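Local coordinates for protein V-type ATP synthase alpha chain (Nanoarchaeum equitans Kin4-M, PDB 5BN3) that belongs to the ATP synthase alpha/beta family as subunit A of a V-type ATP synthase, holding ADP and magnesium ions in the chain described here, at residues A[69-74]-A[301-306]; A[477-482]-A[514-519]; A[27-32]-A[99-104]; A[250-255]-A[318-323]. One frame throughout, in Å; residues are numbered along the deposited sequence.

Contact 4 lies at the nucleotide site: the side chain of D320 is about 5 Å from bound ADP and that of E252 about 4 Å from a magnesium ion. Contact 1 brings strand 68-71 against helix 293-309 of the nucleotide-binding domain, its centre about 19 Å from that of contact 4, and this helix is followed directly by strand 314-320 of contact 4. Contact 3 joins the N-terminal beta-barrel domain to a later loop, with its centre about 23 Å from the centres of both contacts 1 and 4. Contact 2 stands apart in the C-terminal helical domain, about 39 Å from contact 4 and about 62 Å from contact 3, centre to centre.

Contact 1 of 4, residues A[69-74]-A[301-306]; sequences IELGPG and GATIGE
I69 and T303 meet methyl to methyl, CG2 of I69 lying 3.7 Å from CG2 of T303, and this is the tight part of the contact. They point opposite ways as they pass. In T303 the methyl stands anti to the backbone N and faces the strand, while OG1 stays beside its own helix and hydrogen-bonds the carbonyl O of Y299 one turn back, with R359 as a second partner. Threonine suits the place because one branch supplies a methyl for the apolar face and the other settles its polarity within the helix. A second cluster forms around I304, whose CG1 has CD2 of L71 at 4.0 Å.

The strand 69-71 and the helix 301-306 run nearly parallel, 19° apart, with axes 9.6 Å from each other and no hydrogen bond between them. Branched apolar isoleucine and leucine side chains suit such a fully buried face. Helix 293-309 covers the beta sheet of the P-loop nucleotide-binding domain, I304 also touching I281 and I283 of strand 280-285. Strand 68-71 pairs antiparallel with strand 180-183, through backbone bonds of I69 to W182 and of L71 to H180, so I304 touches both the central sheet and the small two-stranded one.

Elsewhere the fit is looser: CG1 of I69 is 4.2 Å from CG1 of I304, and CD1 of L71 comes no nearer than 4.4 Å to CG2 of T303. Beyond L71 the chain turns away through G72 and P73 to the partly exposed G74, while E70, on the far face of the strand, directs its carboxylate to R110.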
loop_
_atom_site.group_PDB
_atom_site.type_symbol
_atom_site.label_atom_id
_atom_site.label_comp_id
_atom_site.label_asym_id
_atom_site.label_seq_id
_atom_site.Cartn_x
_atom_site.Cartn_y
_atom_site.Cartn_z
ATOM N N ILE A 69 -3.325 -10.554 -42.272
ATOM C CA ILE A 69 -4.484 -9.775 -42.690
ATOM C C ILE A 69 -4.425 -9.555 -44.199
ATOM O O ILE A 69 -3.346 -9.345 -44.761
ATOM C CB ILE A 69 -4.548 -8.412 -41.959
ATOM C CG1 ILE A 69 -5.745 -7.589 -42.441
ATOM C CG2 ILE A 69 -3.265 -7.624 -42.170
ATOM C CD1 ILE A 69 -7.079 -8.256 -42.189
ATOM N N GLU A 70 -5.579 -9.633 -44.857
ATOM C CA GLU A 70 -5.657 -9.339 -46.282
ATOM C C GLU A 70 -5.677 -7.832 -46.498
ATOM O O GLU A 70 -6.531 -7.129 -45.952
ATOM C CB GLU A 70 -6.906 -9.975 -46.900
ATOM C CG GLU A 70 -6.849 -11.495 -47.005
ATOM C CD GLU A 70 -8.160 -12.095 -47.479
ATOM O OE1 GLU A 70 -9.100 -11.327 -47.777
ATOM O OE2 GLU A 70 -8.254 -13.338 -47.549
ATOM N N LEU A 71 -4.734 -7.340 -47.294
ATOM C CA LEU A 71 -4.628 -5.912 -47.569
ATOM C C LEU A 71 -4.988 -5.614 -49.021
ATOM O O LEU A 71 -4.262 -5.998 -49.937
ATOM C CB LEU A 71 -3.207 -5.427 -47.278
ATOM C CG LEU A 71 -2.703 -5.674 -45.854
ATOM C CD1 LEU A 71 -1.211 -5.404 -45.748
ATOM C CD2 LEU A 71 -3.471 -4.805 -44.876
ATOM N N GLY A 72 -6.109 -4.925 -49.223
ATOM C CA GLY A 72 -6.556 -4.551 -50.554
ATOM C C GLY A 72 -7.903 -3.858 -50.504
ATOM O O GLY A 72 -8.376 -3.502 -49.421
ATOM N N PRO A 73 -8.526 -3.653 -51.675
ATOM C CA PRO A 73 -9.862 -3.051 -51.746
ATOM C C PRO A 73 -10.889 -3.899 -51.002
ATOM O O PRO A 73 -10.881 -5.126 -51.138
ATOM C CB PRO A 73 -10.169 -3.060 -53.247
ATOM C CG PRO A 73 -8.827 -3.048 -53.904
ATOM C CD PRO A 73 -7.952 -3.883 -53.012
ATOM N N GLY A 74 -11.753 -3.254 -50.222
ATOM C CA GLY A 74 -12.755 -3.966 -49.449
ATOM C C GLY A 74 -12.716 -3.679 -47.957
ATOM O O GLY A 74 -13.597 -4.116 -47.215
ATOM N N GLY A 301 -4.878 -3.401 -36.727
ATOM C CA GLY A 301 -5.127 -2.013 -37.078
ATOM C C GLY A 301 -3.859 -1.267 -37.428
ATOM O O GLY A 301 -3.857 -0.404 -38.306
ATOM N N ALA A 302 -2.778 -1.595 -36.731
ATOM C CA ALA A 302 -1.483 -0.997 -37.019
ATOM C C ALA A 302 -0.997 -1.411 -38.403
ATOM O O ALA A 302 -0.482 -0.587 -39.161
ATOM C CB ALA A 302 -0.473 -1.399 -35.961
ATOM N N THR A 303 -1.152 -2.693 -38.722
ATOM C CA THR A 303 -0.727 -3.229 -40.015
ATOM C C THR A 303 -1.483 -2.591 -41.176
ATOM O O THR A 303 -0.885 -2.220 -42.189
ATOM C CB THR A 303 -0.909 -4.759 -40.065
ATOM O OG1 THR A 303 -0.089 -5.366 -39.059
ATOM C CG2 THR A 303 -0.504 -5.297 -41.426
ATOM N N ILE A 304 -2.800 -2.472 -41.028
ATOM C CA ILE A 304 -3.629 -1.815 -42.033
ATOM C C ILE A 304 -3.229 -0.342 -42.163
ATOM O O ILE A 304 -3.203 0.207 -43.267
ATOM C CB ILE A 304 -5.128 -1.942 -41.680
ATOM C CG1 ILE A 304 -5.561 -3.412 -41.736
ATOM C CG2 ILE A 304 -5.978 -1.104 -42.616
ATOM C CD1 ILE A 304 -6.995 -3.654 -41.281
ATOM N N GLY A 305 -2.902 0.287 -41.037
ATOM C CA GLY A 305 -2.431 1.664 -41.040
ATOM C C GLY A 305 -1.144 1.832 -41.818
ATOM O O GLY A 305 -0.994 2.784 -42.589
ATOM N N GLU A 306 -0.213 0.905 -41.611
ATOM C CA GLU A 306 1.053 0.914 -42.332
ATOM C C GLU A 306 0.820 0.712 -43.823
ATOM O O GLU A 306 1.518 1.296 -44.649
ATOM C CB GLU A 306 1.971 -0.194 -41.809
ATOM C CG GLU A 306 2.535 0.035 -40.418
ATOM C CD GLU A 306 3.377 -1.135 -39.950
ATOM O OE1 GLU A 306 3.028 -2.289 -40.287
ATOM O OE2 GLU A 306 4.387 -0.906 -39.253
#

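Contact 2 of 4, residues A[477-482]-A[514-519]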
loop_
_atom_site.group_PDB
_atom_site.type_symbol
_atom_site.label_atom_id
_atom_site.label_comp_id
_atom_site.label_asym_id
_atom_site.label_seq_id
_atom_site.Cartn_x
_atom_site.Cartn_y
_atom_site.Cartn_z
ATOM N N TYR A 477 -7.644 37.845 -14.100
ATOM C CA TYR A 477 -7.185 36.521 -14.510
ATOM C C TYR A 477 -8.295 35.482 -14.378
ATOM O O TYR A 477 -8.379 34.544 -15.171
ATOM C CB TYR A 477 -5.938 36.110 -13.717
ATOM C CG TYR A 477 -4.703 36.881 -14.115
ATOM C CD1 TYR A 477 -4.078 36.640 -15.330
ATOM C CD2 TYR A 477 -4.164 37.853 -13.284
ATOM C CE1 TYR A 477 -2.951 37.342 -15.707
ATOM C CE2 TYR A 477 -3.034 38.562 -13.653
ATOM C CZ TYR A 477 -2.433 38.301 -14.867
ATOM O OH TYR A 477 -1.309 38.997 -15.247
ATOM N N LEU A 478 -9.150 35.660 -13.375
ATOM C CA LEU A 478 -10.319 34.806 -13.207
ATOM C C LEU A 478 -11.330 35.109 -14.309
ATOM O O LEU A 478 -12.053 34.225 -14.768
ATOM C CB LEU A 478 -10.953 35.038 -11.833
ATOM C CG LEU A 478 -9.996 35.018 -10.639
ATOM C CD1 LEU A 478 -10.739 35.227 -9.326
ATOM C CD2 LEU A 478 -9.211 33.721 -10.607
ATOM N N HIS A 479 -11.363 36.368 -14.731
ATOM C CA HIS A 479 -12.262 36.816 -15.787
ATOM C C HIS A 479 -11.848 36.233 -17.134
ATOM O O HIS A 479 -12.653 35.601 -17.820
ATOM C CB HIS A 479 -12.262 38.343 -15.858
ATOM C CG HIS A 479 -13.281 38.908 -16.788
ATOM N ND1 HIS A 479 -14.638 38.689 -16.636
ATOM C CD2 HIS A 479 -13.158 39.694 -17.886
ATOM C CE1 HIS A 479 -15.295 39.306 -17.594
ATOM N NE2 HIS A 479 -14.417 39.929 -18.369
ATOM N N MET A 480 -10.590 36.452 -17.507
ATOM C CA MET A 480 -10.061 35.958 -18.775
ATOM C C MET A 480 -9.959 34.436 -18.798
ATOM O O MET A 480 -10.162 33.809 -19.840
ATOM C CB MET A 480 -8.684 36.561 -19.056
ATOM C CG MET A 480 -8.680 38.070 -19.214
ATOM S SD MET A 480 -9.823 38.637 -20.484
ATOM C CE MET A 480 -9.219 37.729 -21.905
ATOM N N GLY A 481 -9.635 33.849 -17.648
ATOM C CA GLY A 481 -9.543 32.406 -17.524
ATOM C C GLY A 481 -10.874 31.744 -17.815
ATOM O O GLY A 481 -10.928 30.720 -18.496
ATOM N N ARG A 482 -11.948 32.336 -17.300
ATOM C CA ARG A 482 -13.297 31.841 -17.553
ATOM C C ARG A 482 -13.651 31.912 -19.039
ATOM O O ARG A 482 -14.283 31.003 -19.581
ATOM C CB ARG A 482 -14.323 32.625 -16.723
ATOM C CG ARG A 482 -15.774 32.262 -17.028
ATOM C CD ARG A 482 -16.764 33.055 -16.182
ATOM N NE ARG A 482 -18.151 32.722 -16.509
ATOM C CZ ARG A 482 -18.932 33.454 -17.299
ATOM N NH1 ARG A 482 -18.467 34.571 -17.843
ATOM N NH2 ARG A 482 -20.179 33.072 -17.542
ATOM N N HIS A 514 -7.861 37.709 -27.375
ATOM C CA HIS A 514 -6.656 38.506 -27.177
ATOM C C HIS A 514 -6.956 39.998 -27.286
ATOM O O HIS A 514 -6.417 40.805 -26.527
ATOM C CB HIS A 514 -5.584 38.117 -28.194
ATOM C CG HIS A 514 -4.393 39.022 -28.195
ATOM N ND1 HIS A 514 -3.571 39.170 -27.097
ATOM C CD2 HIS A 514 -3.885 39.827 -29.156
ATOM C CE1 HIS A 514 -2.608 40.027 -27.385
ATOM N NE2 HIS A 514 -2.774 40.442 -28.628
ATOM N N LYS A 515 -7.811 40.357 -28.238
ATOM C CA LYS A 515 -8.192 41.749 -28.455
ATOM C C LYS A 515 -8.986 42.290 -27.270
ATOM O O LYS A 515 -8.812 43.439 -26.867
ATOM C CB LYS A 515 -9.000 41.884 -29.750
ATOM C CG LYS A 515 -9.328 43.318 -30.143
ATOM C CD LYS A 515 -10.149 43.372 -31.429
ATOM C CE LYS A 515 -9.330 42.991 -32.656
ATOM N NZ LYS A 515 -8.385 44.065 -33.072
ATOM N N TYR A 516 -9.858 41.454 -26.714
ATOM C CA TYR A 516 -10.607 41.817 -25.518
ATOM C C TYR A 516 -9.654 42.009 -24.346
ATOM O O TYR A 516 -9.818 42.926 -23.545
ATOM C CB TYR A 516 -11.637 40.735 -25.188
ATOM C CG TYR A 516 -12.437 40.999 -23.929
ATOM C CD1 TYR A 516 -13.480 41.914 -23.927
ATOM C CD2 TYR A 516 -12.159 40.323 -22.748
ATOM C CE1 TYR A 516 -14.218 42.157 -22.784
ATOM C CE2 TYR A 516 -12.893 40.561 -21.598
ATOM C CZ TYR A 516 -13.921 41.478 -21.624
ATOM O OH TYR A 516 -14.659 41.723 -20.490
ATOM N N TYR A 517 -8.651 41.138 -24.268
ATOM C CA TYR A 517 -7.682 41.134 -23.176
ATOM C C TYR A 517 -6.862 42.418 -23.112
ATOM O O TYR A 517 -6.739 43.025 -22.048
ATOM C CB TYR A 517 -6.749 39.928 -23.316
ATOM C CG TYR A 517 -5.751 39.761 -22.192
ATOM C CD1 TYR A 517 -6.133 39.906 -20.867
ATOM C CD2 TYR A 517 -4.432 39.431 -22.457
ATOM C CE1 TYR A 517 -5.225 39.743 -19.841
ATOM C CE2 TYR A 517 -3.515 39.263 -21.436
ATOM C CZ TYR A 517 -3.919 39.422 -20.130
ATOM O OH TYR A 517 -3.019 39.260 -19.105
ATOM N N VAL A 518 -6.301 42.822 -24.248
ATOM C CA VAL A 518 -5.465 44.019 -24.301
ATOM C C VAL A 518 -6.262 45.285 -23.982
ATOM O O VAL A 518 -5.717 46.252 -23.447
ATOM C CB VAL A 518 -4.747 44.170 -25.668
ATOM C CG1 VAL A 518 -3.869 42.966 -25.948
ATOM C CG2 VAL A 518 -5.750 44.351 -26.789
ATOM N N THR A 519 -7.551 45.268 -24.304
ATOM C CA THR A 519 -8.433 46.394 -24.019
ATOM C C THR A 519 -8.737 46.503 -22.526
ATOM O O THR A 519 -8.605 47.576 -21.934
ATOM C CB THR A 519 -9.756 46.274 -24.794
ATOM O OG1 THR A 519 -9.488 46.286 -26.201
ATOM C CG2 THR A 519 -10.684 47.426 -24.445
#
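NE2 of H479 and OH of Y516 share the one hydrogen bond across these helices, 2.8 Å long and fairly straight at 165°. The imidazole and the phenol meet rim to rim, their planes 46° apart and neither ring over the other; H538 adds an edge-to-face contact to H479. CG of Y516 is anti to the backbone N (chi1 178°), which starts the ring off toward the other helix.

Beside it M480 fills the centre. SD lies at the edge of the Y516 ring, 3.7 Å from its CD2, a Met-aromatic contact, and approaches the Y517 ring obliquely. The M480 chain folds back at its second and third torsions, bringing CE to 3.6 Å from CB of Y517, while its CG sits 3.5 Å from CD1 of that ring. Methionine suits this spot: a flexible thioether can lie against two tyrosine rings at once. Farther along, OH of Y517 comes 3.9 Å from CE1 of Y477.

Helices 472-489 and 503-523 run antiparallel in the helical C-terminal domain, with I451 of helix 441-458 also against M480. With one polar bond, a polarisable sulfur beside two aromatic rings and no ion pair, the pairing should depend more on shape than on charge.

Contact 3 of 4, residues A[27-32]-A[99-104]; sequences GEEKLI and IPKGID
L31 and G102 bring their backbones closest, with CA of L31 5.1 Å from CA of G102, yet no backbone hydrogen bond joins the two segments. Residues G27 to K30 form a type I turn closed by K30 N to G27 O at 3.0 Å. K30 then takes a positive phi of 56°, and K30 and L31 together face a single residue of strand 23-26, which makes a G1 beta bulge. In the other segment G102 has a phi of 95°, where a side chain would jam against the preceding carbonyl O, so glycine is called for, and its bare CA lies against CD2 of L31 at 3.8 Å.

The turn thus links strands 23-26 and 31-39 of the N-terminal beta-barrel domain, and the loop that follows helix 87-94 passes beside it. E49 of the barrel reaches both segments: one carboxylate oxygen accepts from I32 N, the other, weakly, from G102 N.

Toward the surface, E29 and K101 cross at about a right angle, a salt bridge joining OE1 of E29 to NZ of K101. Its modelled 2.4 Å is too short to trust. The chain of K101 bends at its last torsion (chi4 71°), turning NZ toward the carboxylate. E29 is well exposed, as suits a charged residue on a turn. NZ of K101 also passes 4.3 Å from CD2 of L31.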
loop_
_atom_site.group_PDB
_atom_site.type_symbol
_atom_site.label_atom_id
_atom_site.label_comp_id
_atom_site.label_asym_id
_atom_site.label_seq_id
_atom_site.Cartn_x
_atom_site.Cartn_y
_atom_site.Cartn_z
ATOM N N GLY A 27 -9.324 -27.999 -31.650
ATOM C CA GLY A 27 -10.527 -28.789 -31.455
ATOM C C GLY A 27 -11.232 -29.146 -32.750
ATOM O O GLY A 27 -10.820 -28.719 -33.828
ATOM N N GLU A 28 -12.303 -29.927 -32.641
ATOM C CA GLU A 28 -13.079 -30.342 -33.804
ATOM C C GLU A 28 -13.770 -29.159 -34.470
ATOM O O GLU A 28 -14.026 -29.178 -35.674
ATOM C CB GLU A 28 -14.097 -31.396 -33.410
ATOM N N GLU A 29 -14.079 -28.133 -33.681
ATOM C CA GLU A 29 -14.723 -26.937 -34.214
ATOM C C GLU A 29 -13.712 -25.984 -34.845
ATOM O O GLU A 29 -14.089 -24.951 -35.403
ATOM C CB GLU A 29 -15.541 -26.224 -33.133
ATOM C CG GLU A 29 -16.788 -26.985 -32.705
ATOM C CD GLU A 29 -17.855 -26.076 -32.126
ATOM O OE1 GLU A 29 -17.634 -24.846 -32.091
ATOM O OE2 GLU A 29 -18.914 -26.589 -31.709
ATOM N N LYS A 30 -12.433 -26.340 -34.746
ATOM C CA LYS A 30 -11.353 -25.607 -35.409
ATOM C C LYS A 30 -11.312 -24.122 -35.057
ATOM O O LYS A 30 -11.459 -23.262 -35.929
ATOM C CB LYS A 30 -11.443 -25.784 -36.928
ATOM C CG LYS A 30 -11.269 -27.219 -37.402
ATOM C CD LYS A 30 -11.393 -27.296 -38.915
ATOM C CE LYS A 30 -10.597 -28.458 -39.486
ATOM N NZ LYS A 30 -10.412 -28.318 -40.959
ATOM N N LEU A 31 -11.105 -23.827 -33.780
ATOM C CA LEU A 31 -11.004 -22.449 -33.323
ATOM C C LEU A 31 -9.620 -21.903 -33.658
ATOM O O LEU A 31 -8.617 -22.608 -33.525
ATOM C CB LEU A 31 -11.258 -22.372 -31.816
ATOM C CG LEU A 31 -12.519 -23.094 -31.335
ATOM C CD1 LEU A 31 -12.635 -23.050 -29.820
ATOM C CD2 LEU A 31 -13.752 -22.490 -31.973
ATOM N N ILE A 32 -9.568 -20.653 -34.110
ATOM C CA ILE A 32 -8.299 -20.023 -34.453
ATOM C C ILE A 32 -7.442 -19.816 -33.206
ATOM O O ILE A 32 -7.896 -19.238 -32.215
ATOM C CB ILE A 32 -8.500 -18.668 -35.161
ATOM C CG1 ILE A 32 -9.412 -18.827 -36.382
ATOM C CG2 ILE A 32 -7.160 -18.076 -35.571
ATOM C CD1 ILE A 32 -8.859 -19.748 -37.454
ATOM N N ILE A 99 -22.603 -13.455 -32.474
ATOM C CA ILE A 99 -21.367 -13.900 -33.097
ATOM C C ILE A 99 -21.110 -15.347 -32.693
ATOM O O ILE A 99 -20.954 -15.649 -31.507
ATOM C CB ILE A 99 -20.176 -13.010 -32.689
ATOM C CG1 ILE A 99 -20.404 -11.575 -33.177
ATOM C CG2 ILE A 99 -18.873 -13.561 -33.248
ATOM C CD1 ILE A 99 -19.255 -10.628 -32.884
ATOM N N PRO A 100 -21.081 -16.253 -33.680
ATOM C CA PRO A 100 -20.882 -17.682 -33.426
ATOM C C PRO A 100 -19.420 -17.946 -33.117
ATOM O O PRO A 100 -18.571 -17.182 -33.579
ATOM C CB PRO A 100 -21.228 -18.336 -34.775
ATOM C CG PRO A 100 -21.748 -17.233 -35.658
ATOM C CD PRO A 100 -21.188 -15.962 -35.117
ATOM N N LYS A 101 -19.123 -18.992 -32.355
ATOM C CA LYS A 101 -17.732 -19.375 -32.156
ATOM C C LYS A 101 -17.290 -20.285 -33.301
ATOM O O LYS A 101 -17.998 -21.221 -33.672
ATOM C CB LYS A 101 -17.512 -20.034 -30.784
ATOM C CG LYS A 101 -18.086 -21.438 -30.609
ATOM C CD LYS A 101 -17.844 -21.965 -29.194
ATOM C CE LYS A 101 -18.082 -23.471 -29.102
ATOM N NZ LYS A 101 -17.020 -24.250 -29.797
ATOM N N GLY A 102 -16.143 -19.976 -33.896
ATOM C CA GLY A 102 -15.581 -20.833 -34.924
ATOM C C GLY A 102 -15.897 -20.483 -36.369
ATOM O O GLY A 102 -15.391 -21.141 -37.278
ATOM N N ILE A 103 -16.723 -19.465 -36.600
ATOM C CA ILE A 103 -17.028 -19.060 -37.972
ATOM C C ILE A 103 -15.790 -18.483 -38.657
ATOM O O ILE A 103 -15.067 -17.673 -38.075
ATOM C CB ILE A 103 -18.224 -18.062 -38.057
ATOM C CG1 ILE A 103 -18.630 -17.835 -39.517
ATOM C CG2 ILE A 103 -17.903 -16.740 -37.369
ATOM C CD1 ILE A 103 -19.906 -17.037 -39.691
ATOM N N ASP A 104 -15.525 -18.921 -39.884
ATOM C CA ASP A 104 -14.402 -18.371 -40.634
ATOM C C ASP A 104 -14.828 -17.880 -42.013
ATOM O O ASP A 104 -15.311 -18.654 -42.842
ATOM C CB ASP A 104 -13.257 -19.379 -40.752
ATOM C CG ASP A 104 -11.918 -18.706 -40.985
ATOM O OD1 ASP A 104 -11.713 -17.595 -40.446
ATOM O OD2 ASP A 104 -11.072 -19.278 -41.703
#

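Contact 4 of 4, residues A[250-255]-A[318-323]; sequences CGERGN and NADSTS
E252 lays its side chain across D320, CG packing 3.3 Å from the backbone O of D320 and 3.8 Å from its OD1. The chain bends at chi2 (-64°), OE2 ending 3.6 Å from CB of S321, where R324 holds it in a salt bridge. The two carboxylates are almost parallel in plane, with OE2 of E252 4.4 Å from OD1 of D320. A water donates to OD1 of D320 at 2.9 Å and, weakly, to OE1 of E252.

D320 ends strand 314-320, beside strand 244-250 in the parallel core of the P-loop domain. Its OD2 hydrogen-bonds OG1 of T230, a residue of the ADP pocket, near the nucleotide, consistent with the Walker B aspartate of P-loop proteins. E252, in the loop after strand 244-250, is near a magnesium ion and packs on Y256 of the neighbouring NEQ263 chain.

Beside these side chains the backbones are tied twice. C250 N donates to D320 O at 2.7 Å from well above the carbonyl plane, and S321 N returns a bond to C250 O at 3.0 Å. SG of C250, anti to the backbone N, lies 3.7 Å from O of S321, a compact group for a buried spot against helix 293-309. The peptide between D320 and S321 is cis. S321 serves as N-cap, its OG accepting from S323 N and also bonding S380, a double use that suits a small hydroxyl residue.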
loop_
_atom_site.group_PDB
_atom_site.type_symbol
_atom_site.label_atom_id
_atom_site.label_comp_id
_atom_site.label_asym_id
_atom_site.label_seq_id
_atom_site.Cartn_x
_atom_site.Cartn_y
_atom_site.Cartn_z
ATOM N N CYS A 250 -10.915 -1.612 -28.888
ATOM C CA CYS A 250 -10.223 -2.686 -28.193
ATOM C C CYS A 250 -10.815 -2.904 -26.804
ATOM O O CYS A 250 -10.491 -2.177 -25.866
ATOM C CB CYS A 250 -8.729 -2.368 -28.096
ATOM S SG CYS A 250 -7.720 -3.639 -27.295
ATOM N N GLY A 251 -11.693 -3.899 -26.687
ATOM C CA GLY A 251 -12.258 -4.286 -25.407
ATOM C C GLY A 251 -13.228 -3.293 -24.792
ATOM O O GLY A 251 -13.359 -3.243 -23.569
ATOM N N GLU A 252 -13.913 -2.514 -25.628
ATOM C CA GLU A 252 -14.891 -1.538 -25.137
ATOM C C GLU A 252 -16.331 -1.908 -25.496
ATOM O O GLU A 252 -16.612 -3.061 -25.822
ATOM C CB GLU A 252 -14.554 -0.130 -25.638
ATOM C CG GLU A 252 -13.262 0.434 -25.067
ATOM C CD GLU A 252 -13.320 0.630 -23.563
ATOM O OE1 GLU A 252 -14.364 1.095 -23.059
ATOM O OE2 GLU A 252 -12.321 0.319 -22.880
ATOM N N ARG A 253 -17.235 -0.931 -25.430
ATOM C CA ARG A 253 -18.670 -1.191 -25.590
ATOM C C ARG A 253 -19.093 -1.448 -27.036
ATOM O O ARG A 253 -18.632 -0.773 -27.960
ATOM C CB ARG A 253 -19.501 -0.038 -25.009
ATOM C CG ARG A 253 -19.270 0.205 -23.520
ATOM C CD ARG A 253 -20.102 1.368 -22.990
ATOM N NE ARG A 253 -19.753 1.684 -21.603
ATOM C CZ ARG A 253 -18.807 2.549 -21.248
ATOM N NH1 ARG A 253 -18.121 3.200 -22.175
ATOM N NH2 ARG A 253 -18.551 2.768 -19.968
ATOM N N GLY A 254 -19.982 -2.422 -27.219
ATOM C CA GLY A 254 -20.514 -2.732 -28.534
ATOM C C GLY A 254 -21.292 -1.570 -29.118
ATOM O O GLY A 254 -21.200 -1.290 -30.314
ATOM N N ASN A 255 -22.054 -0.885 -28.268
ATOM C CA ASN A 255 -22.854 0.259 -28.699
ATOM C C ASN A 255 -22.027 1.403 -29.283
ATOM O O ASN A 255 -22.525 2.176 -30.101
ATOM C CB ASN A 255 -23.711 0.780 -27.542
ATOM C CG ASN A 255 -25.020 0.029 -27.400
ATOM O OD1 ASN A 255 -25.560 -0.493 -28.378
ATOM N ND2 ASN A 255 -25.542 -0.023 -26.179
ATOM N N ASN A 318 -6.818 5.321 -34.079
ATOM C CA ASN A 318 -7.311 5.551 -32.724
ATOM C C ASN A 318 -7.520 4.208 -32.031
ATOM O O ASN A 318 -8.251 3.354 -32.535
ATOM C CB ASN A 318 -8.630 6.334 -32.740
ATOM C CG ASN A 318 -8.519 7.664 -33.466
ATOM O OD1 ASN A 318 -8.784 7.755 -34.665
ATOM N ND2 ASN A 318 -8.137 8.707 -32.735
ATOM N N ALA A 319 -6.880 4.016 -30.882
ATOM C CA ALA A 319 -7.013 2.762 -30.139
ATOM C C ALA A 319 -7.684 2.984 -28.786
ATOM O O ALA A 319 -7.119 3.631 -27.904
ATOM C CB ALA A 319 -5.656 2.104 -29.959
ATOM N N ASP A 320 -8.881 2.423 -28.629
ATOM C CA ASP A 320 -9.711 2.628 -27.445
ATOM C C ASP A 320 -10.236 1.273 -26.969
ATOM O O ASP A 320 -11.171 0.739 -27.558
ATOM C CB ASP A 320 -10.883 3.549 -27.821
ATOM C CG ASP A 320 -11.818 3.836 -26.658
ATOM O OD1 ASP A 320 -11.394 3.715 -25.490
ATOM O OD2 ASP A 320 -12.988 4.203 -26.915
ATOM N N SER A 321 -9.651 0.704 -25.916
ATOM C CA SER A 321 -8.583 1.318 -25.133
ATOM C C SER A 321 -7.401 0.360 -24.976
ATOM O O SER A 321 -7.585 -0.857 -24.914
ATOM C CB SER A 321 -9.123 1.708 -23.754
ATOM O OG SER A 321 -8.095 1.715 -22.782
ATOM N N THR A 322 -6.189 0.909 -24.894
ATOM C CA THR A 322 -4.979 0.089 -24.791
ATOM C C THR A 322 -4.859 -0.676 -23.473
ATOM O O THR A 322 -4.152 -1.678 -23.393
ATOM C CB THR A 322 -3.699 0.920 -25.014
ATOM O OG1 THR A 322 -3.598 1.933 -24.006
ATOM C CG2 THR A 322 -3.725 1.566 -26.386
ATOM N N SER A 323 -5.545 -0.200 -22.442
ATOM C CA SER A 323 -5.570 -0.895 -21.160
ATOM C C SER A 323 -6.200 -2.289 -21.259
ATOM O O SER A 323 -5.844 -3.191 -20.501
ATOM C CB SER A 323 -6.312 -0.060 -20.116
ATOM O OG SER A 323 -5.695 1.202 -19.955
HETATM O O HOH W 1 -13.092 4.327 -23.243
#